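Pectate lyase (Bacillus subtilis, PDB 5AMV) cleaves polygalacturonate by calcium-dependent elimination, releasing oligosaccharides with unsaturated galacturonosyl groups at their non-reducing ends. Local coordinates at residues H245-I250 with V277-R282; G224-S229 with N240-H245; F306-G311 with S337-G342. One frame throughout, in Å; residues are numbered along the deposited sequence.

Contact 1. Residues H245-I250 with V277-R282; sequences HDKSSI and VQRAPR. With ADA (alpha-D-galactopyranuronic acid), chain B; ADA (alpha-D-galactopyranuronic acid), chain C.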
loop_
_atom_site.group_PDB
_atom_site.type_symbol
_atom_site.label_atom_id
_atom_site.label_comp_id
_atom_site.label_asym_id
_atom_site.label_seq_id
_atom_site.Cartn_x
_atom_site.Cartn_y
_atom_site.Cartn_z
ATOM N N HIS A 245 -2.025 -9.240 -6.011
ATOM C CA HIS A 245 -1.259 -8.031 -6.292
ATOM C C HIS A 245 0.234 -8.365 -6.086
ATOM O O HIS A 245 0.560 -9.295 -5.329
ATOM C CB HIS A 245 -1.735 -6.892 -5.347
ATOM C CG HIS A 245 -0.983 -5.608 -5.532
ATOM N ND1 HIS A 245 -1.392 -4.609 -6.395
ATOM C CD2 HIS A 245 0.195 -5.191 -5.013
ATOM C CE1 HIS A 245 -0.511 -3.627 -6.383
ATOM N NE2 HIS A 245 0.465 -3.949 -5.556
ATOM N N ASP A 246 1.126 -7.667 -6.786
ATOM C CA ASP A 246 2.552 -7.957 -6.690
ATOM C C ASP A 246 3.197 -7.303 -5.458
ATOM O O ASP A 246 3.380 -7.971 -4.452
ATOM C CB ASP A 246 3.184 -7.587 -8.051
ATOM C CG ASP A 246 4.680 -7.904 -8.139
ATOM O OD1 ASP A 246 5.311 -8.301 -7.163
ATOM O OD2 ASP A 246 5.219 -7.637 -9.237
ATOM N N LYS A 247 3.461 -5.989 -5.499
ATOM C CA LYS A 247 4.162 -5.289 -4.399
ATOM C C LYS A 247 3.193 -4.606 -3.445
ATOM O O LYS A 247 2.598 -3.567 -3.762
ATOM C CB LYS A 247 5.099 -4.268 -5.016
ATOM C CG LYS A 247 6.222 -4.978 -5.828
ATOM C CD LYS A 247 7.179 -3.996 -6.500
ATOM C CE LYS A 247 6.751 -3.593 -7.877
ATOM N NZ LYS A 247 8.004 -3.263 -8.678
ATOM N N SER A 248 3.009 -5.190 -2.272
ATOM C CA SER A 248 1.939 -4.678 -1.395
ATOM C C SER A 248 2.221 -3.382 -0.657
ATOM O O SER A 248 1.468 -2.419 -0.769
ATOM C CB SER A 248 1.600 -5.713 -0.346
ATOM O OG SER A 248 0.656 -5.199 0.567
ATOM N N SER A 249 3.275 -3.382 0.160
ATOM C CA SER A 249 3.461 -2.355 1.164
ATOM C C SER A 249 4.939 -2.054 1.299
ATOM O O SER A 249 5.678 -2.863 1.862
ATOM C CB SER A 249 2.906 -2.829 2.523
ATOM O OG SER A 249 1.497 -3.079 2.441
ATOM N N ILE A 250 5.365 -0.894 0.797
ATOM C CA ILE A 250 6.774 -0.490 0.961
ATOM C C ILE A 250 6.818 0.692 1.931
ATOM O O ILE A 250 6.177 1.757 1.684
ATOM C CB ILE A 250 7.530 -0.195 -0.418
ATOM C CG1 ILE A 250 8.988 0.235 -0.140
ATOM C CG2 ILE A 250 6.878 0.862 -1.189
ATOM C CD1 ILE A 250 9.982 -0.029 -1.328
ATOM N N VAL A 277 2.669 -11.143 -3.939
ATOM C CA VAL A 277 3.995 -11.626 -4.329
ATOM C C VAL A 277 5.046 -11.245 -3.290
ATOM O O VAL A 277 5.842 -12.104 -2.879
ATOM C CB VAL A 277 4.451 -11.120 -5.747
ATOM C CG1 VAL A 277 5.844 -11.575 -6.039
ATOM C CG2 VAL A 277 3.506 -11.627 -6.821
ATOM N N GLN A 278 5.115 -9.965 -2.958
ATOM C CA GLN A 278 6.246 -9.483 -2.172
ATOM C C GLN A 278 5.931 -8.181 -1.451
ATOM O O GLN A 278 4.867 -7.589 -1.635
ATOM C CB GLN A 278 7.438 -9.292 -3.122
ATOM C CG GLN A 278 7.185 -8.230 -4.202
ATOM C CD GLN A 278 8.341 -8.132 -5.176
ATOM O OE1 GLN A 278 9.503 -8.081 -4.751
ATOM N NE2 GLN A 278 8.045 -8.075 -6.476
ATOM N N ARG A 279 6.869 -7.753 -0.587
ATOM C CA ARG A 279 6.737 -6.491 0.174
ATOM C C ARG A 279 5.521 -6.469 1.070
ATOM O O ARG A 279 4.587 -5.703 0.851
ATOM C CB ARG A 279 6.771 -5.236 -0.742
ATOM C CG ARG A 279 7.967 -5.276 -1.691
ATOM C CD ARG A 279 8.029 -4.042 -2.561
ATOM N NE ARG A 279 9.242 -4.021 -3.367
ATOM C CZ ARG A 279 9.609 -3.007 -4.160
ATOM N NH1 ARG A 279 8.838 -1.921 -4.281
ATOM N NH2 ARG A 279 10.754 -3.073 -4.830
ATOM N N ALA A 280 5.524 -7.331 2.079
ATOM C CA ALA A 280 4.375 -7.388 2.953
ATOM C C ALA A 280 4.662 -7.322 4.442
ATOM O O ALA A 280 4.231 -8.203 5.194
ATOM C CB ALA A 280 3.512 -8.618 2.624
ATOM N N PRO A 281 5.412 -6.281 4.908
ATOM C CA PRO A 281 5.907 -5.130 4.165
ATOM C C PRO A 281 7.409 -5.269 3.827
ATOM O O PRO A 281 8.104 -6.100 4.441
ATOM C CB PRO A 281 5.763 -3.991 5.185
ATOM C CG PRO A 281 6.114 -4.653 6.475
ATOM C CD PRO A 281 5.621 -6.118 6.367
ATOM N N ARG A 282 7.890 -4.414 2.930
ATOM C CA ARG A 282 9.346 -4.194 2.782
ATOM C C ARG A 282 9.682 -2.916 3.525
ATOM O O ARG A 282 9.067 -1.887 3.254
ATOM C CB ARG A 282 9.719 -4.003 1.319
ATOM C CG ARG A 282 11.227 -4.000 1.054
ATOM C CD ARG A 282 11.554 -3.086 -0.106
ATOM N NE ARG A 282 12.901 -3.288 -0.614
ATOM C CZ ARG A 282 14.009 -2.762 -0.063
ATOM N NH1 ARG A 282 13.943 -2.016 1.034
ATOM N NH2 ARG A 282 15.207 -2.970 -0.624
HETATM C C1 ADA B . 12.259 -5.623 -6.860
HETATM C C2 ADA B . 12.738 -4.477 -7.767
HETATM C C3 ADA B . 14.221 -4.186 -7.519
HETATM C C4 ADA B . 14.478 -3.854 -6.058
HETATM C C5 ADA B . 13.994 -5.015 -5.196
HETATM C C6 ADA B . 14.023 -4.553 -3.757
HETATM O O2 ADA B . 12.619 -4.926 -9.125
HETATM O O3 ADA B . 14.634 -3.058 -8.303
HETATM O O4 ADA B . 13.705 -2.682 -5.726
HETATM O O5 ADA B . 12.610 -5.354 -5.501
HETATM O O6B ADA B . 12.934 -4.590 -3.121
HETATM O O6A ADA B . 15.104 -4.121 -3.239
HETATM C C1 ADA C . 14.378 -9.857 -8.147
HETATM C C2 ADA C . 14.789 -9.081 -6.894
HETATM C C3 ADA C . 13.544 -8.796 -6.032
HETATM C C4 ADA C . 12.500 -8.027 -6.844
HETATM C C5 ADA C . 12.198 -8.827 -8.129
HETATM C C6 ADA C . 11.157 -8.181 -9.008
HETATM O O2 ADA C . 15.787 -9.811 -6.154
HETATM O O3 ADA C . 13.915 -8.116 -4.827
HETATM O O4 ADA C . 12.998 -6.708 -7.128
HETATM O O5 ADA C . 13.410 -9.096 -8.886
HETATM O O6B ADA C . 10.064 -7.757 -8.516
HETATM O O6A ADA C . 11.443 -8.107 -10.234
#
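K247 bridges to Q278 and, after a one-residue slip in register, I250 bridges to R282, both in parallel, with backbone bonds from Q278 N to D246 O, S248 N to Q278 O and R282 N to S249 O. Between the two bridges S249 N reaches R279 O at 2.8 Å, just ahead of the cis peptide bond that precedes P281. The amide of Q278 uses both of its N-H bonds. One runs from NE2 to D246 OD1 (2.8 Å, 174°), meeting the carboxylate on its syn side with the two planes 20° apart; the other runs from NE2 to O6B of the chain C galacturonate (2.9 Å, 176°). The other carboxylate oxygen, D246 OD2, forms a salt bridge with K218. These are successive coils of the parallel β-helix of polysaccharide lyase family 1, and here their side chains build the glycan site. R279, the inferred active-site residue, runs extended from CG to NE alongside K247. Its guanidinium is sandwiched: K247 CD lies over one face, 3.5 Å from NH1, and I250 CD1 over the opposite one, 3.7 Å from NH1. The edge is left to the sugar, NH2 donating to O5 of the chain B galacturonate at 3.0 Å. R282 takes that sugar's carboxylate in a two-pronged grip, NE to O6B at 2.8 Å and NH2 to O6A at 2.9 Å.

Contact 2. Residues G224-S229 with N240-H245; sequences GQTDAS and NYYHDH. With CA (calcium ion), chain D.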
loop_
_atom_site.group_PDB
_atom_site.type_symbol
_atom_site.label_atom_id
_atom_site.label_comp_id
_atom_site.label_asym_id
_atom_site.label_seq_id
_atom_site.Cartn_x
_atom_site.Cartn_y
_atom_site.Cartn_z
ATOM N N GLY A 224 2.298 0.090 -5.519
ATOM C CA GLY A 224 1.907 -0.406 -4.165
ATOM C C GLY A 224 0.412 -0.404 -3.847
ATOM O O GLY A 224 -0.411 0.024 -4.661
ATOM N N GLN A 225 0.076 -0.954 -2.676
ATOM C CA GLN A 225 -1.283 -0.968 -2.150
ATOM C C GLN A 225 -1.365 0.097 -1.058
ATOM O O GLN A 225 -2.127 1.050 -1.191
ATOM C CB GLN A 225 -1.624 -2.374 -1.619
ATOM C CG GLN A 225 -1.509 -3.356 -2.776
ATOM C CD GLN A 225 -1.966 -4.734 -2.365
ATOM O OE1 GLN A 225 -1.338 -5.395 -1.572
ATOM N NE2 GLN A 225 -3.097 -5.159 -2.923
ATOM N N THR A 226 -0.585 -0.068 -0.007
ATOM C CA THR A 226 -0.503 0.909 1.076
ATOM C C THR A 226 0.996 1.159 1.337
ATOM O O THR A 226 1.650 0.376 2.027
ATOM C CB THR A 226 -1.223 0.421 2.363
ATOM O OG1 THR A 226 -0.725 -0.889 2.737
ATOM C CG2 THR A 226 -2.748 0.300 2.146
ATOM N N ASP A 227 1.505 2.249 0.788
ATOM C CA ASP A 227 2.939 2.567 0.905
ATOM C C ASP A 227 3.131 3.761 1.835
ATOM O O ASP A 227 2.217 4.603 2.026
ATOM C CB ASP A 227 3.527 2.904 -0.480
ATOM C CG ASP A 227 3.665 1.686 -1.379
ATOM O OD1 ASP A 227 3.544 0.515 -0.907
ATOM O OD2 ASP A 227 3.946 1.918 -2.574
ATOM N N ALA A 228 4.324 3.857 2.417
ATOM C CA ALA A 228 4.664 4.968 3.321
ATOM C C ALA A 228 6.095 5.428 3.077
ATOM O O ALA A 228 6.979 4.625 3.013
ATOM C CB ALA A 228 4.459 4.574 4.783
ATOM N N SER A 229 6.277 6.737 2.885
ATOM C CA SER A 229 7.571 7.316 2.530
ATOM C C SER A 229 7.706 8.700 3.137
ATOM O O SER A 229 6.762 9.243 3.723
ATOM C CB SER A 229 7.713 7.445 1.006
ATOM O OG SER A 229 7.544 6.195 0.363
ATOM N N ASN A 240 -6.971 -5.339 7.364
ATOM C CA ASN A 240 -7.147 -5.151 5.945
ATOM C C ASN A 240 -6.943 -6.420 5.165
ATOM O O ASN A 240 -6.269 -7.335 5.665
ATOM C CB ASN A 240 -6.223 -4.051 5.413
ATOM C CG ASN A 240 -6.399 -2.742 6.146
ATOM O OD1 ASN A 240 -7.422 -2.057 6.003
ATOM N ND2 ASN A 240 -5.395 -2.382 6.939
ATOM N N TYR A 241 -7.487 -6.474 3.947
ATOM C CA TYR A 241 -7.373 -7.679 3.116
ATOM C C TYR A 241 -6.687 -7.306 1.798
ATOM O O TYR A 241 -7.290 -6.657 0.925
ATOM C CB TYR A 241 -8.763 -8.297 2.868
ATOM C CG TYR A 241 -8.796 -9.597 2.064
ATOM C CD1 TYR A 241 -7.634 -10.375 1.832
ATOM C CD2 TYR A 241 -10.020 -10.075 1.573
ATOM C CE1 TYR A 241 -7.695 -11.548 1.107
ATOM C CE2 TYR A 241 -10.081 -11.257 0.850
ATOM C CZ TYR A 241 -8.918 -11.994 0.648
ATOM O OH TYR A 241 -8.965 -13.159 -0.071
ATOM N N TYR A 242 -5.414 -7.672 1.690
ATOM C CA TYR A 242 -4.647 -7.431 0.475
ATOM C C TYR A 242 -4.668 -8.709 -0.342
ATOM O O TYR A 242 -4.319 -9.797 0.171
ATOM C CB TYR A 242 -3.204 -7.162 0.884
ATOM C CG TYR A 242 -2.974 -5.958 1.787
ATOM C CD1 TYR A 242 -2.982 -6.073 3.177
ATOM C CD2 TYR A 242 -2.697 -4.706 1.228
ATOM C CE1 TYR A 242 -2.735 -4.950 3.992
ATOM C CE2 TYR A 242 -2.391 -3.598 2.042
ATOM C CZ TYR A 242 -2.425 -3.740 3.386
ATOM O OH TYR A 242 -2.138 -2.721 4.260
ATOM N N HIS A 243 -5.061 -8.628 -1.616
ATOM C CA HIS A 243 -5.089 -9.851 -2.424
ATOM C C HIS A 243 -4.828 -9.645 -3.900
ATOM O O HIS A 243 -5.189 -8.604 -4.444
ATOM C CB HIS A 243 -6.283 -10.772 -2.158
ATOM C CG HIS A 243 -7.603 -10.223 -2.584
ATOM N ND1 HIS A 243 -8.140 -10.486 -3.826
ATOM C CD2 HIS A 243 -8.542 -9.512 -1.915
ATOM C CE1 HIS A 243 -9.328 -9.916 -3.928
ATOM N NE2 HIS A 243 -9.606 -9.333 -2.774
ATOM N N ASP A 244 -4.160 -10.629 -4.502
ATOM C CA ASP A 244 -3.960 -10.686 -5.979
ATOM C C ASP A 244 -3.282 -9.397 -6.448
ATOM O O ASP A 244 -3.864 -8.553 -7.157
ATOM C CB ASP A 244 -5.312 -10.945 -6.677
ATOM C CG ASP A 244 -5.895 -12.248 -6.242
ATOM O OD1 ASP A 244 -5.292 -13.313 -6.510
ATOM O OD2 ASP A 244 -6.911 -12.214 -5.533
ATOM N N HIS A 245 -2.025 -9.240 -6.011
ATOM C CA HIS A 245 -1.259 -8.031 -6.292
ATOM C C HIS A 245 0.234 -8.365 -6.086
ATOM O O HIS A 245 0.560 -9.295 -5.329
ATOM C CB HIS A 245 -1.735 -6.892 -5.347
ATOM C CG HIS A 245 -0.983 -5.608 -5.532
ATOM N ND1 HIS A 245 -1.392 -4.609 -6.395
ATOM C CD2 HIS A 245 0.195 -5.191 -5.013
ATOM C CE1 HIS A 245 -0.511 -3.627 -6.383
ATOM N NE2 HIS A 245 0.465 -3.949 -5.556
HETATM CA CA CA D . 4.234 3.562 -4.212
HETATM O O HOH W 1 6.440 2.778 -4.074
HETATM O O HOH W 2 5.070 5.059 -2.649
HETATM O O HOH W 3 4.059 5.264 -5.815
#
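Next to the calcium site, Q225 and T226 turn into the interior of the parallel β-helix and meet H245 and Y242 on another wall of it. The two backbones stay apart, with 7.7 Å between the CA atoms of Q225 and Y242, so side chains do the joining. Q225 lies flat on the imidazole of H245: amide and ring planes are 3° apart, the two side chains run past each other in opposite directions, and CG sits over the centre of the ring, 3.4 Å from its centroid. This is a CH-pi contact extended by the amide, whose NE2 ends 3.3 Å from H245 CB. Partners beyond the pair fix both flat groups, since Q225 OE1 accepts from S248 OG and H245 ND1 bonds to D203. OE1 also comes within 3.2 Å of Y242 CD2. Next along, T226 OG1 and Y242 OH share a hydrogen bond of 2.8 Å, the hydroxyl of T226 lying at the edge of the tyrosine ring, near its plane. A chi1 of 53° places OG1 between the backbone N and the carbonyl carbon, and S249 OG is its second partner. The neighbouring D227 serves the metal: OD2 binds calcium at 2.3 Å, beside three waters, and D184 and D223 supply the other protein ligands. G224 keeps clear of this group, for a CB there would clash with D227 OD2. Side chains stacked inside the coils, close to aspartates that hold calcium, are typical of the β-helix of family 1 pectate lyases.

Contact 3. Residues F306-G311 with S337-G342; sequences FSYAWG and SVFSGG. With ADA (alpha-D-galactopyranuronic acid), chain B.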
loop_
_atom_site.group_PDB
_atom_site.type_symbol
_atom_site.label_atom_id
_atom_site.label_comp_id
_atom_site.label_asym_id
_atom_site.label_seq_id
_atom_site.Cartn_x
_atom_site.Cartn_y
_atom_site.Cartn_z
ATOM N N PHE A 306 3.905 -16.432 -4.726
ATOM C CA PHE A 306 4.556 -15.883 -3.547
ATOM C C PHE A 306 6.059 -15.848 -3.712
ATOM O O PHE A 306 6.667 -16.852 -4.123
ATOM C CB PHE A 306 4.247 -16.815 -2.357
ATOM C CG PHE A 306 4.871 -16.365 -1.047
ATOM C CD1 PHE A 306 6.141 -16.816 -0.701
ATOM C CD2 PHE A 306 4.166 -15.540 -0.148
ATOM C CE1 PHE A 306 6.754 -16.404 0.513
ATOM C CE2 PHE A 306 4.760 -15.151 1.064
ATOM C CZ PHE A 306 6.062 -15.567 1.374
ATOM N N SER A 307 6.677 -14.713 -3.329
ATOM C CA SER A 307 8.135 -14.603 -3.301
ATOM C C SER A 307 8.619 -14.501 -1.839
ATOM O O SER A 307 9.394 -15.340 -1.358
ATOM C CB SER A 307 8.574 -13.372 -4.121
ATOM O OG SER A 307 9.973 -13.298 -4.295
ATOM N N TYR A 308 8.169 -13.472 -1.131
ATOM C CA TYR A 308 8.513 -13.335 0.282
ATOM C C TYR A 308 7.464 -12.510 1.000
ATOM O O TYR A 308 6.716 -11.783 0.338
ATOM C CB TYR A 308 9.914 -12.736 0.470
ATOM C CG TYR A 308 10.053 -11.249 0.118
ATOM C CD1 TYR A 308 9.755 -10.269 1.074
ATOM C CD2 TYR A 308 10.504 -10.824 -1.176
ATOM C CE1 TYR A 308 9.875 -8.884 0.756
ATOM C CE2 TYR A 308 10.637 -9.449 -1.495
ATOM C CZ TYR A 308 10.358 -8.507 -0.495
ATOM O OH TYR A 308 10.519 -7.148 -0.745
ATOM N N ALA A 309 7.417 -12.614 2.338
ATOM C CA ALA A 309 6.525 -11.781 3.132
ATOM C C ALA A 309 7.223 -10.506 3.615
ATOM O O ALA A 309 6.911 -9.398 3.150
ATOM C CB ALA A 309 5.966 -12.585 4.335
ATOM N N TRP A 310 8.205 -10.653 4.514
ATOM C CA TRP A 310 8.875 -9.478 5.110
ATOM C C TRP A 310 10.160 -9.121 4.384
ATOM O O TRP A 310 10.987 -9.985 4.120
ATOM C CB TRP A 310 9.154 -9.656 6.618
ATOM C CG TRP A 310 7.973 -10.094 7.348
ATOM C CD1 TRP A 310 6.650 -9.739 7.092
ATOM C CD2 TRP A 310 7.936 -11.001 8.468
ATOM N NE1 TRP A 310 5.812 -10.399 7.970
ATOM C CE2 TRP A 310 6.563 -11.165 8.826
ATOM C CE3 TRP A 310 8.927 -11.713 9.188
ATOM C CZ2 TRP A 310 6.149 -11.993 9.875
ATOM C CZ3 TRP A 310 8.493 -12.549 10.257
ATOM C CH2 TRP A 310 7.119 -12.683 10.567
ATOM N N GLY A 311 10.330 -7.845 4.052
ATOM C CA GLY A 311 11.544 -7.440 3.325
ATOM C C GLY A 311 12.401 -6.688 4.308
ATOM O O GLY A 311 12.019 -5.611 4.789
ATOM N N SER A 337 12.938 -11.702 2.740
ATOM C CA SER A 337 14.022 -11.379 1.822
ATOM C C SER A 337 14.876 -10.310 2.512
ATOM O O SER A 337 14.355 -9.323 3.014
ATOM C CB SER A 337 13.501 -10.864 0.482
ATOM O OG SER A 337 14.580 -10.676 -0.451
ATOM N N VAL A 338 16.187 -10.556 2.561
ATOM C CA VAL A 338 17.171 -9.660 3.197
ATOM C C VAL A 338 17.910 -8.836 2.143
ATOM O O VAL A 338 18.463 -9.372 1.164
ATOM C CB VAL A 338 18.185 -10.469 4.054
ATOM C CG1 VAL A 338 19.069 -9.468 4.793
ATOM C CG2 VAL A 338 17.443 -11.385 5.070
ATOM N N PHE A 339 17.874 -7.519 2.312
ATOM C CA PHE A 339 18.549 -6.595 1.386
ATOM C C PHE A 339 19.785 -5.995 2.088
ATOM O O PHE A 339 19.911 -6.102 3.300
ATOM C CB PHE A 339 17.558 -5.513 0.948
ATOM C CG PHE A 339 16.325 -6.074 0.292
ATOM C CD1 PHE A 339 16.373 -6.496 -1.042
ATOM C CD2 PHE A 339 15.134 -6.262 1.024
ATOM C CE1 PHE A 339 15.251 -7.060 -1.691
ATOM C CE2 PHE A 339 13.996 -6.824 0.391
ATOM C CZ PHE A 339 14.047 -7.228 -0.976
ATOM N N SER A 340 20.688 -5.399 1.309
ATOM C CA SER A 340 21.890 -4.773 1.871
ATOM C C SER A 340 21.479 -3.715 2.907
ATOM O O SER A 340 20.538 -2.930 2.690
ATOM C CB SER A 340 22.759 -4.173 0.757
ATOM O OG SER A 340 23.991 -3.677 1.266
ATOM N N GLY A 341 22.164 -3.734 4.049
ATOM C CA GLY A 341 21.846 -2.837 5.151
ATOM C C GLY A 341 20.826 -3.489 6.073
ATOM O O GLY A 341 20.635 -3.063 7.203
ATOM N N GLY A 342 20.169 -4.544 5.588
ATOM C CA GLY A 342 19.241 -5.292 6.446
ATOM C C GLY A 342 19.974 -6.304 7.314
ATOM O O GLY A 342 20.555 -7.275 6.815
HETATM C C1 ADA B . 12.259 -5.623 -6.860
HETATM C C2 ADA B . 12.738 -4.477 -7.767
HETATM C C3 ADA B . 14.221 -4.186 -7.519
HETATM C C4 ADA B . 14.478 -3.854 -6.058
HETATM C C5 ADA B . 13.994 -5.015 -5.196
HETATM C C6 ADA B . 14.023 -4.553 -3.757
HETATM O O2 ADA B . 12.619 -4.926 -9.125
HETATM O O3 ADA B . 14.634 -3.058 -8.303
HETATM O O4 ADA B . 13.705 -2.682 -5.726
HETATM O O5 ADA B . 12.610 -5.354 -5.501
HETATM O O6B ADA B . 12.934 -4.590 -3.121
HETATM O O6A ADA B . 15.104 -4.121 -3.239
#
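This contact combines an aromatic pair, Y308 with F339, with a single parallel bridge, and joins two neighbouring coils beside the glycan site. The rings reach toward each other tip to tip in an offset edge-to-face pair, the edge of F339 directed at the face of Y308, with centroids 5.9 Å apart and planes at 66°. F339 CZ does the touching, 3.5 Å from Y308 OH. S337 CB packs over a face of the tyrosine ring, 3.5 Å from its centroid, a CH-pi contact. Y308 reaches these partners with a chi1 of 71°, CG lying between its own backbone N and carbonyl carbon. G311 bridges to S337 in parallel, S337 N donating to W310 O (2.9 Å, 162°), at the outermost strand of one parallel sheet of the β-helix. Glycine suits position 311, because a CB there would clash with Y308 OH and come tight against F339 CE2. An alanine in place of Y308 would probably leave the edge of F339 without its aromatic mate and open a gap beside S337 CB and beside R279, against which the tyrosine hydroxyl packs. F339 opens a type II turn to G342, closed by G342 N to F339 O at 2.8 Å. F339 CE1 also lies 3.3 Å from O6A of the chain B galacturonate, and the same ring makes a cation-pi contact with R282.

How the contacts relate
Contact 1 sits between the other two, its centre 7 Å from that of contact 2 and 10 Å from that of contact 3. Toward the calcium, S248 O probably accepts from Q225 N at 2.8 Å and D227 OD1 from I250 N at 2.9 Å, so a metal ligand is tied to the strand beside R279. On the glycan side, A280 N to A309 O (2.7 Å) and V277 O to S307 N (2.8 Å) probably bond as well, while Y308 OH packs 3.3 Å from R279 CG. Contacts 1 and 3 both touch the chain B galacturonate; contacts 2 and 3 do not meet, their nearest atoms being about 8 Å apart.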